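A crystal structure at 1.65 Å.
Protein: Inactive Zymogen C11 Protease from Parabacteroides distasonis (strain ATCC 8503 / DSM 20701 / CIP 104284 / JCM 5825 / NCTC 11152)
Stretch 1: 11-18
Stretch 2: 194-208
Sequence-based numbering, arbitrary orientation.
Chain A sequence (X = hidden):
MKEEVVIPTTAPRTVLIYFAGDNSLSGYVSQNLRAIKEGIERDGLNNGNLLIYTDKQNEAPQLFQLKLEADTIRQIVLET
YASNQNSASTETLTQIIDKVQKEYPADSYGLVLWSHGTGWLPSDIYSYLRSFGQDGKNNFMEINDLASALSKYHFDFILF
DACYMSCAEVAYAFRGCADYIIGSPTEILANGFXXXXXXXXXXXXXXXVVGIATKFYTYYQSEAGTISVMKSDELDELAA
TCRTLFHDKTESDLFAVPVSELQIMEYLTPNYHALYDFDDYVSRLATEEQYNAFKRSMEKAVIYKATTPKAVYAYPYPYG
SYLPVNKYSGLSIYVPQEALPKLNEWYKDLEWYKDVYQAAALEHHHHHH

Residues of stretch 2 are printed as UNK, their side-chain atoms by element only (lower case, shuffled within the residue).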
# COMPACT_ATOMS: atom_id res chain seq x y z
N ALA A 11 23.20 -10.62 -7.27
CA ALA A 11 22.39 -9.61 -6.59
C ALA A 11 21.37 -10.22 -5.63
O ALA A 11 20.58 -11.07 -6.03
CB ALA A 11 21.68 -8.76 -7.61
N PRO A 12 21.37 -9.78 -4.37
CA PRO A 12 20.49 -10.39 -3.40
C PRO A 12 19.05 -9.99 -3.74
O PRO A 12 18.11 -10.73 -3.43
CB PRO A 12 20.94 -9.76 -2.06
CG PRO A 12 22.48 -9.68 -2.28
CD PRO A 12 22.52 -9.10 -3.71
N ARG A 13 18.89 -8.80 -4.35
CA ARG A 13 17.53 -8.37 -4.70
C ARG A 13 17.58 -7.38 -5.87
O ARG A 13 18.52 -6.56 -5.97
CB ARG A 13 16.81 -7.72 -3.51
CG ARG A 13 15.32 -7.35 -3.80
CD ARG A 13 14.49 -7.13 -2.49
NE ARG A 13 14.61 -8.34 -1.70
CZ ARG A 13 15.45 -8.50 -0.66
NH1 ARG A 13 16.06 -7.45 -0.11
NH2 ARG A 13 15.66 -9.74 -0.21
N THR A 14 16.57 -7.43 -6.75
CA THR A 14 16.31 -6.34 -7.65
C THR A 14 15.02 -5.65 -7.23
O THR A 14 14.05 -6.34 -7.02
CB THR A 14 16.16 -6.85 -9.11
OG1 THR A 14 17.44 -7.22 -9.61
CG2 THR A 14 15.56 -5.84 -10.02
N VAL A 15 15.07 -4.36 -6.99
CA VAL A 15 13.84 -3.61 -6.62
C VAL A 15 13.48 -2.62 -7.75
O VAL A 15 14.32 -1.90 -8.30
CB VAL A 15 14.10 -2.82 -5.32
CG1 VAL A 15 12.86 -1.91 -4.98
CG2 VAL A 15 14.36 -3.77 -4.12
N LEU A 16 12.19 -2.61 -8.10
CA LEU A 16 11.58 -1.67 -9.04
C LEU A 16 10.72 -0.71 -8.22
O LEU A 16 9.88 -1.15 -7.42
CB LEU A 16 10.68 -2.41 -10.07
CG LEU A 16 9.76 -1.44 -10.85
CD1 LEU A 16 10.65 -0.55 -11.75
CD2 LEU A 16 8.78 -2.33 -11.67
N ILE A 17 11.02 0.58 -8.40
CA ILE A 17 10.14 1.64 -7.84
C ILE A 17 9.41 2.27 -9.03
O ILE A 17 10.04 2.85 -9.93
CB ILE A 17 10.97 2.68 -7.03
CG1 ILE A 17 11.87 2.01 -5.97
CG2 ILE A 17 9.94 3.76 -6.48
CD1 ILE A 17 12.59 3.05 -5.02
N TYR A 18 8.08 2.14 -9.00
CA TYR A 18 7.24 2.50 -10.13
C TYR A 18 6.35 3.67 -9.75
O TYR A 18 5.52 3.54 -8.83
CB TYR A 18 6.37 1.29 -10.51
CG TYR A 18 5.54 1.42 -11.75
CD1 TYR A 18 4.32 2.06 -11.70
CD2 TYR A 18 5.96 0.86 -12.93
CE1 TYR A 18 3.50 2.18 -12.85
CE2 TYR A 18 5.19 0.94 -14.07
CZ TYR A 18 3.94 1.63 -14.03
OH TYR A 18 3.16 1.68 -15.17
N UNK A 194 10.01 7.85 3.43
CA UNK A 194 11.30 8.54 3.60
C UNK A 194 12.39 7.74 2.89
O UNK A 194 13.17 7.00 3.51
c UNK A 194 11.48 8.55 5.12
c UNK A 194 9.52 7.22 4.69
c UNK A 194 10.81 7.23 5.58
N UNK A 195 12.37 7.84 1.56
CA UNK A 195 13.29 6.99 0.80
C UNK A 195 14.69 7.27 1.24
O UNK A 195 15.57 6.38 1.16
c UNK A 195 10.71 7.55 -1.35
c UNK A 195 13.14 7.22 -0.75
c UNK A 195 11.58 5.33 -1.29
c UNK A 195 11.79 6.70 -1.19
c UNK A 195 9.25 5.65 -1.80
c UNK A 195 10.32 4.80 -1.64
c UNK A 195 9.42 7.04 -1.69
o UNK A 195 8.03 5.15 -2.08
N UNK A 196 14.97 8.49 1.73
CA UNK A 196 16.38 8.77 2.05
C UNK A 196 16.91 7.98 3.25
O UNK A 196 18.15 7.99 3.47
n UNK A 196 13.85 11.32 4.81
c UNK A 196 14.37 10.93 3.63
c UNK A 196 16.53 10.29 2.30
o UNK A 196 13.66 10.74 2.63
c UNK A 196 15.89 10.77 3.63
N UNK A 197 16.04 7.25 3.95
CA UNK A 197 16.51 6.47 5.09
C UNK A 197 16.23 4.98 4.92
O UNK A 197 16.68 4.19 5.78
o UNK A 197 14.43 6.75 6.44
c UNK A 197 15.87 6.90 6.45
c UNK A 197 16.23 8.32 6.81
N UNK A 198 15.46 4.55 3.93
CA UNK A 198 15.08 3.11 3.85
C UNK A 198 15.77 2.30 2.73
O UNK A 198 15.43 1.11 2.51
c UNK A 198 12.85 3.48 4.96
c UNK A 198 13.58 2.90 3.64
c UNK A 198 13.09 3.69 2.43
c UNK A 198 11.60 3.21 1.97
N UNK A 199 16.61 2.99 1.95
CA UNK A 199 17.11 2.26 0.75
C UNK A 199 17.93 1.02 1.16
O UNK A 199 17.67 -0.11 0.59
c UNK A 199 17.98 3.18 -0.15
c UNK A 199 16.27 2.83 -2.80
c UNK A 199 17.18 4.41 -0.70
s UNK A 199 15.64 3.98 -1.51
N UNK A 200 18.90 1.16 2.04
CA UNK A 200 19.62 -0.05 2.48
C UNK A 200 18.69 -1.15 3.04
O UNK A 200 18.96 -2.37 2.79
N UNK A 201 17.66 -0.78 3.80
CA UNK A 201 16.73 -1.81 4.31
C UNK A 201 16.09 -2.59 3.20
O UNK A 201 15.82 -3.82 3.43
c UNK A 201 15.67 -1.14 5.22
o UNK A 201 17.30 -1.13 7.01
o UNK A 201 15.81 0.48 7.00
c UNK A 201 16.30 -0.57 6.50
N UNK A 202 15.79 -1.96 2.05
CA UNK A 202 15.17 -2.75 0.96
C UNK A 202 16.12 -3.82 0.35
O UNK A 202 15.63 -4.70 -0.34
c UNK A 202 12.81 1.71 -0.76
c UNK A 202 14.69 -1.82 -0.21
s UNK A 202 13.34 0.15 -1.35
c UNK A 202 13.74 -0.83 0.27
N UNK A 203 17.42 -3.67 0.58
CA UNK A 203 18.41 -4.48 -0.15
C UNK A 203 19.20 -5.42 0.77
O UNK A 203 20.13 -6.04 0.31
c UNK A 203 17.57 -1.28 -3.40
c UNK A 203 18.77 -3.02 -2.18
c UNK A 203 19.36 -3.54 -0.91
c UNK A 203 18.72 -3.82 -3.29
c UNK A 203 18.13 -1.74 -2.25
c UNK A 203 18.18 -3.38 -4.46
c UNK A 203 17.55 -2.10 -4.54
N UNK A 204 18.88 -5.48 2.07
CA UNK A 204 19.47 -6.57 2.95
C UNK A 204 19.13 -7.95 2.35
O UNK A 204 18.12 -8.11 1.62
n UNK A 204 18.82 -3.31 8.32
c UNK A 204 18.96 -6.43 4.35
c UNK A 204 19.39 -3.52 6.93
c UNK A 204 19.51 -5.09 5.00
c UNK A 204 19.00 -4.92 6.42
N UNK A 205 19.96 -8.93 2.65
CA UNK A 205 19.75 -10.26 2.03
C UNK A 205 18.31 -10.68 2.15
O UNK A 205 17.73 -11.11 1.14
c UNK A 205 21.76 -14.77 2.49
c UNK A 205 20.78 -12.60 1.98
c UNK A 205 21.99 -13.29 2.56
c UNK A 205 20.71 -11.24 2.69
n UNK A 205 21.83 -15.27 1.13
N UNK A 206 17.72 -10.57 3.37
CA UNK A 206 16.28 -10.54 3.58
C UNK A 206 15.88 -9.07 3.68
O UNK A 206 16.51 -8.32 4.45
c UNK A 206 15.83 -13.58 5.93
o UNK A 206 16.43 -14.67 6.10
c UNK A 206 16.19 -12.77 4.71
o UNK A 206 14.97 -13.15 6.71
c UNK A 206 15.87 -11.23 4.81
N UNK A 207 14.83 -8.67 2.96
CA UNK A 207 14.36 -7.28 3.06
C UNK A 207 13.97 -7.01 4.50
O UNK A 207 13.25 -7.79 5.14
c UNK A 207 13.17 -7.07 2.10
N UNK A 208 14.38 -5.84 5.04
CA UNK A 208 14.07 -5.50 6.44
C UNK A 208 12.79 -4.71 6.48
O UNK A 208 12.77 -3.47 6.55
c UNK A 208 15.18 -4.43 8.46
c UNK A 208 15.29 -4.71 7.01
o UNK A 208 16.10 -3.76 8.98
o UNK A 208 14.19 -4.82 9.12
O HOH W 1 18.39 -12.34 -1.11

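Position 194 has three carbons closing a ring onto its own backbone N, far from stretch 1: Pro194. Position 195 carries one carbon, then a six-carbon ring bearing one oxygen, and a ring carbon approaches Ile17; it is Tyr195, its CE1 4.4 Å from Ile17 CD1, while its hydroxyl bonds elsewhere in the structure.

At 196 three carbons end in one oxygen and one nitrogen, giving Gln196, a polar residue at a partly exposed site; at 197 one carbon carries an oxygen and a carbon, giving Thr197, also partly exposed. Both are out of reach of the strand. Position 198, four carbons forked at the first with one arm two carbons long, is Ile198, buried but also out of reach.

Position 199 is an unbranched chain of two carbons, sulfur and carbon, whose end nears Ile17. This is Met199; its flexible chain brings CE to 4.3 Å from Ile17 CD1, although its CA-to-CB bond points sideways. Position 200 has no side-chain atoms and is Gly200; stretch 1 lies too far off for this contact itself to require a glycine. Position 201, two carbons with two oxygens on the second, is Asp201, directed away from the strand.

Position 202 repeats the unbranched thioether pattern beside Val15 and Ile17: Met202, with SD 4.2 Å from Val15 CG1 and CE 4.5 Å from Ile17 CD1. Position 203 has one carbon and a plain six-carbon ring against Val15, hence Phe203. Its CZ lies 3.6 Å from Val15 CB; Val15 CG2 sits over the ring face, and Arg13 O lies at the edge, with CE1 3.5 Å from that oxygen.

Positions 204 and 205 each have four carbons in a row ending in nitrogen, Lys204 and Lys205. Both chains start away from stretch 1, and their charged ends suit exposed sites. Lys204 NZ forms a salt bridge to Asp201 OD1 (3.0 Å); Lys205 CA still meets Pro12 CB at 4.3 Å. Position 206, three carbons with two oxygens on the third, is Glu206, charged and exposed. At 207 a single carbon marks Ala207, small enough for its CB to lie over one face of the Arg13 guanidinium, 3.7 Å from Arg13 NH1. Position 208, two carbons and two oxygens, is Asp208, whose side chain caps a helix just beyond the stretch and whose OD2 forms a salt bridge to Lys204 NZ at 2.8 Å.

The contact combines two chemistries. Arg13 NH1 donates to Met202 O and Lys204 O, and Arg13 NH2 to Lys205 O, each at 2.8 Å, so one buried cation satisfies three carbonyls near its plane. A water donates to both Pro12 O and Lys205 O. Farther along, alternation in the strand directs Val15 and Ile17 toward an apolar surface of methionines and aromatic rings, while Thr14 and Leu16 point away.

Stretch 2 (194-208) PYQTIMGDMFKKEAD
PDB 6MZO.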